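Local coordinates for protein enoyl-CoA hydratase (Mycobacterium tuberculosis, PDB 5KJP) that probably catalyses the reversible hydration of 2-enoyl-CoA thioesters to 3-hydroxyacyl-CoA in fatty acid metabolism, at residues D23-I28 and A196-A201; D171-P174 and E180-L183. All coordinates share one frame; numbering follows the deposited sequence.

In the fold
Both contacts are buried and wholly apolar, with no hydrogen bond crossing either one, yet they join different parts of the chain. Interaction 1 is long-range: 167 residues separate its segments, and it packs helix 193-205 against strand 25-30 of the six-stranded sheet. Interaction 2 is local, with five helical residues between segments 171-174 and 180-183; it brings together the two flanks of the short helix 175-180. The first sets two strand isoleucines against an isoleucine and an alanine of the helix, the second uses leucine methyls alone. Their centres lie 23 Å apart and their nearest atoms about 9 Å apart, so the two do not touch.

Interaction 1: residues D23-I28 and A196-A201; sequences DRILII and AAIALA
Ile25 meets Ala201 through the far end of its longer branch: CD1 lies 3.7 Å from Ala201 CB, and CG1 follows at 3.9 Å from the same methyl. With CG1 anti to the carbonyl carbon (chi1 -64°) and CD1 extended beyond it, the ethyl arm reaches from the strand to the helix. That same Ile25 CD1 also approaches the preceding helical turn, lying 4.5 Å from Ile198 CG2, so one terminal methyl faces two residues spaced three apart on the helix. Ile198 in turn directs its other branch to Ile27, where the two CD1 methyls meet at 4.1 Å while the side chains cross at about a right angle.

Strand 25-28 and helix 196-201 run nearly antiparallel, at 153° between their directions, with axes 10.1 Å apart at closest approach. As i, i+2 residues of a strand, Ile25 and Ile27 point to the same side. Leu26 and Ile28 belong to the opposite face and pack on helix 41-56. In this crotonase fold the mixed six-stranded sheet thus has helix 193-205 on one side and helix 41-56 on the other. Neighbouring strand 62-67 extends the interface, as Ile64 touches both Ile25 and Ile198.

No hydrogen bond crosses between the segments; the 169 Å² buried comes mainly from aliphatic side chains, with Ile25 CD1 also 4.2 Å from Ile198 O. Such chemistry implies that burial of apolar surface, rather than directional bonding, joins this helical segment to the sheet's second strand, next to outer strand 17-22.

Interaction 2: residues D171-P174 and E180-L183; sequences DNLP and ELGL
Leu173 is hydrogen-bonded through its backbone to Phe135 of strand 134-136, which ties it into a small mixed sheet, and its side chain reaches across to Leu181 and Leu183. Between the two segments themselves no polar bond forms. Their nearest CA atoms, those of Leu173 and Leu181, are 10.2 Å apart, and the distance is spanned by side chains.

The isobutyl group of Leu173 works as a fork. Its CG stands opposite the backbone N (chi1 175°), which carries both methyls toward segment 180-183. One prong, Leu173 CD1, touches Leu181 CD1 at 3.9 Å; the other, Leu173 CD2, meets Leu183 CD2, also at 3.9 Å. The two receiving methyls, Leu181 CD1 and Leu183 CD2, are 6.9 Å apart, so the prongs make separate contacts. In both pairs the side chains cross obliquely. Leu181 continues into Ile158, Pro159 and Ile162, and Leu173 into Leu166, which merges the cluster with the packing around helix 160-169. At the outer end of segment 171-174, Asp171 forms a salt bridge to Lys203 of the third subunit.

Gly182 separates the two receiving leucines and, with a positive phi of 92°, turns the chain out of helix 175-180. Two bonds back into the last turn make this a Schellman motif, and its characteristic apolar contact is present between Leu183 and Ala178. At the other end Pro174 occupies the N-cap, and Leu173, just before it, touches that same Ala178 in the positions of a hydrophobic staple. The arrangement is thus that of a short helix with a Schellman C-terminus and residues in hydrophobic-staple positions at its N-terminus, the staple and Schellman leucines meeting each other directly.

Interaction 1: residues D23-I28 and A196-A201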
# COMPACT_ATOMS: atom_id res chain seq x y z
N ASP A 23 -30.58 9.39 -14.27
CA ASP A 23 -30.49 10.47 -13.29
C ASP A 23 -29.12 11.13 -13.39
O ASP A 23 -28.78 11.73 -14.42
CB ASP A 23 -30.74 9.94 -11.88
CG ASP A 23 -32.12 9.32 -11.73
OD1 ASP A 23 -33.10 9.88 -12.27
OD2 ASP A 23 -32.23 8.26 -11.07
N ARG A 24 -28.32 11.02 -12.33
CA ARG A 24 -27.03 11.69 -12.30
C ARG A 24 -25.88 10.72 -12.58
O ARG A 24 -24.71 11.05 -12.36
CB ARG A 24 -26.83 12.37 -10.94
CG ARG A 24 -28.00 13.28 -10.55
CD ARG A 24 -27.64 14.13 -9.35
NE ARG A 24 -26.42 14.89 -9.62
CZ ARG A 24 -26.39 16.07 -10.23
NH1 ARG A 24 -27.52 16.64 -10.62
NH2 ARG A 24 -25.23 16.68 -10.43
N ILE A 25 -26.21 9.54 -13.08
CA ILE A 25 -25.21 8.53 -13.38
C ILE A 25 -25.06 8.34 -14.89
O ILE A 25 -26.05 8.14 -15.61
CB ILE A 25 -25.56 7.17 -12.73
CG1 ILE A 25 -25.55 7.31 -11.21
CG2 ILE A 25 -24.57 6.09 -13.17
CD1 ILE A 25 -26.37 6.25 -10.50
N LEU A 26 -23.83 8.41 -15.38
CA LEU A 26 -23.58 8.15 -16.78
C LEU A 26 -23.09 6.71 -16.96
O LEU A 26 -22.02 6.35 -16.48
CB LEU A 26 -22.55 9.13 -17.35
CG LEU A 26 -22.53 9.15 -18.89
CD1 LEU A 26 -23.82 9.78 -19.42
CD2 LEU A 26 -21.29 9.86 -19.44
N ILE A 27 -23.88 5.89 -17.65
CA ILE A 27 -23.47 4.51 -17.92
C ILE A 27 -22.85 4.39 -19.31
O ILE A 27 -23.50 4.65 -20.32
CB ILE A 27 -24.64 3.53 -17.79
CG1 ILE A 27 -25.31 3.70 -16.42
CG2 ILE A 27 -24.16 2.09 -18.00
CD1 ILE A 27 -26.53 2.84 -16.25
N ILE A 28 -21.58 4.00 -19.33
CA ILE A 28 -20.78 3.92 -20.55
C ILE A 28 -20.50 2.46 -20.87
O ILE A 28 -19.90 1.74 -20.05
CB ILE A 28 -19.45 4.68 -20.40
CG1 ILE A 28 -19.69 6.09 -19.85
CG2 ILE A 28 -18.69 4.71 -21.73
CD1 ILE A 28 -18.46 6.72 -19.20
N ALA A 196 -24.76 -3.92 -9.30
CA ALA A 196 -24.02 -3.64 -8.08
C ALA A 196 -23.33 -2.27 -8.19
O ALA A 196 -23.31 -1.50 -7.23
CB ALA A 196 -23.01 -4.74 -7.79
N ALA A 197 -22.78 -1.99 -9.36
CA ALA A 197 -22.10 -0.71 -9.60
C ALA A 197 -23.07 0.48 -9.55
O ALA A 197 -22.71 1.55 -9.06
CB ALA A 197 -21.37 -0.74 -10.95
N ILE A 198 -24.29 0.29 -10.05
CA ILE A 198 -25.28 1.35 -9.98
C ILE A 198 -25.63 1.64 -8.52
O ILE A 198 -25.76 2.81 -8.12
CB ILE A 198 -26.56 0.99 -10.78
CG1 ILE A 198 -26.25 0.98 -12.28
CG2 ILE A 198 -27.69 1.97 -10.48
CD1 ILE A 198 -27.35 0.34 -13.12
N ALA A 199 -25.74 0.59 -7.71
CA ALA A 199 -26.00 0.77 -6.28
C ALA A 199 -24.88 1.59 -5.63
O ALA A 199 -25.15 2.50 -4.84
CB ALA A 199 -26.15 -0.58 -5.58
N LEU A 200 -23.64 1.27 -5.97
CA LEU A 200 -22.49 2.02 -5.47
C LEU A 200 -22.52 3.47 -5.95
O LEU A 200 -22.32 4.40 -5.16
CB LEU A 200 -21.18 1.35 -5.91
CG LEU A 200 -19.85 1.96 -5.48
CD1 LEU A 200 -19.81 2.11 -3.96
CD2 LEU A 200 -18.70 1.08 -5.98
N ALA A 201 -22.78 3.67 -7.24
CA ALA A 201 -22.86 5.00 -7.82
C ALA A 201 -23.95 5.84 -7.13
O ALA A 201 -23.74 7.02 -6.85
CB ALA A 201 -23.13 4.92 -9.32

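Interaction 2: residues D171-P174 and E180-L183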
# COMPACT_ATOMS: atom_id res chain seq x y z
N ASP A 171 0.29 -13.56 -15.50
CA ASP A 171 -0.79 -14.41 -15.00
C ASP A 171 -2.12 -13.67 -14.89
O ASP A 171 -2.14 -12.46 -14.64
CB ASP A 171 -0.46 -15.00 -13.62
CG ASP A 171 0.51 -16.17 -13.68
OD1 ASP A 171 0.85 -16.66 -14.78
OD2 ASP A 171 0.92 -16.62 -12.58
N ASN A 172 -3.22 -14.39 -15.05
CA ASN A 172 -4.53 -13.83 -14.73
C ASN A 172 -4.71 -13.66 -13.23
O ASN A 172 -4.19 -14.45 -12.44
CB ASN A 172 -5.66 -14.73 -15.26
CG ASN A 172 -5.76 -14.70 -16.77
OD1 ASN A 172 -5.12 -13.90 -17.45
ND2 ASN A 172 -6.58 -15.60 -17.32
N LEU A 173 -5.44 -12.62 -12.86
CA LEU A 173 -5.83 -12.38 -11.48
C LEU A 173 -7.34 -12.57 -11.33
O LEU A 173 -8.11 -11.72 -11.77
CB LEU A 173 -5.42 -10.97 -11.04
CG LEU A 173 -5.85 -10.52 -9.64
CD1 LEU A 173 -5.17 -11.36 -8.57
CD2 LEU A 173 -5.55 -9.03 -9.44
N PRO A 174 -7.76 -13.70 -10.73
CA PRO A 174 -9.20 -13.94 -10.57
C PRO A 174 -9.83 -12.86 -9.68
O PRO A 174 -9.18 -12.35 -8.76
CB PRO A 174 -9.27 -15.32 -9.90
CG PRO A 174 -7.92 -15.95 -10.19
CD PRO A 174 -6.96 -14.80 -10.18
N GLU A 180 -9.68 -9.84 -2.40
CA GLU A 180 -8.84 -10.06 -1.22
C GLU A 180 -7.70 -9.04 -1.16
O GLU A 180 -7.29 -8.62 -0.08
CB GLU A 180 -8.22 -11.46 -1.22
CG GLU A 180 -9.19 -12.62 -1.29
CD GLU A 180 -8.47 -13.94 -1.54
OE1 GLU A 180 -7.22 -13.95 -1.56
OE2 GLU A 180 -9.16 -14.96 -1.72
N LEU A 181 -7.19 -8.67 -2.33
CA LEU A 181 -6.02 -7.80 -2.42
C LEU A 181 -6.40 -6.32 -2.40
O LEU A 181 -5.52 -5.46 -2.36
CB LEU A 181 -5.23 -8.11 -3.70
CG LEU A 181 -4.63 -9.50 -3.82
CD1 LEU A 181 -4.06 -9.69 -5.23
CD2 LEU A 181 -3.57 -9.73 -2.75
N GLY A 182 -7.69 -6.03 -2.47
CA GLY A 182 -8.16 -4.65 -2.39
C GLY A 182 -8.33 -3.93 -3.72
O GLY A 182 -8.67 -2.74 -3.73
N LEU A 183 -8.11 -4.62 -4.83
CA LEU A 183 -8.30 -4.04 -6.16
C LEU A 183 -9.78 -3.92 -6.49
O LEU A 183 -10.23 -2.93 -7.08
CB LEU A 183 -7.60 -4.89 -7.22
CG LEU A 183 -7.83 -4.47 -8.68
CD1 LEU A 183 -7.22 -3.10 -8.95
CD2 LEU A 183 -7.28 -5.53 -9.64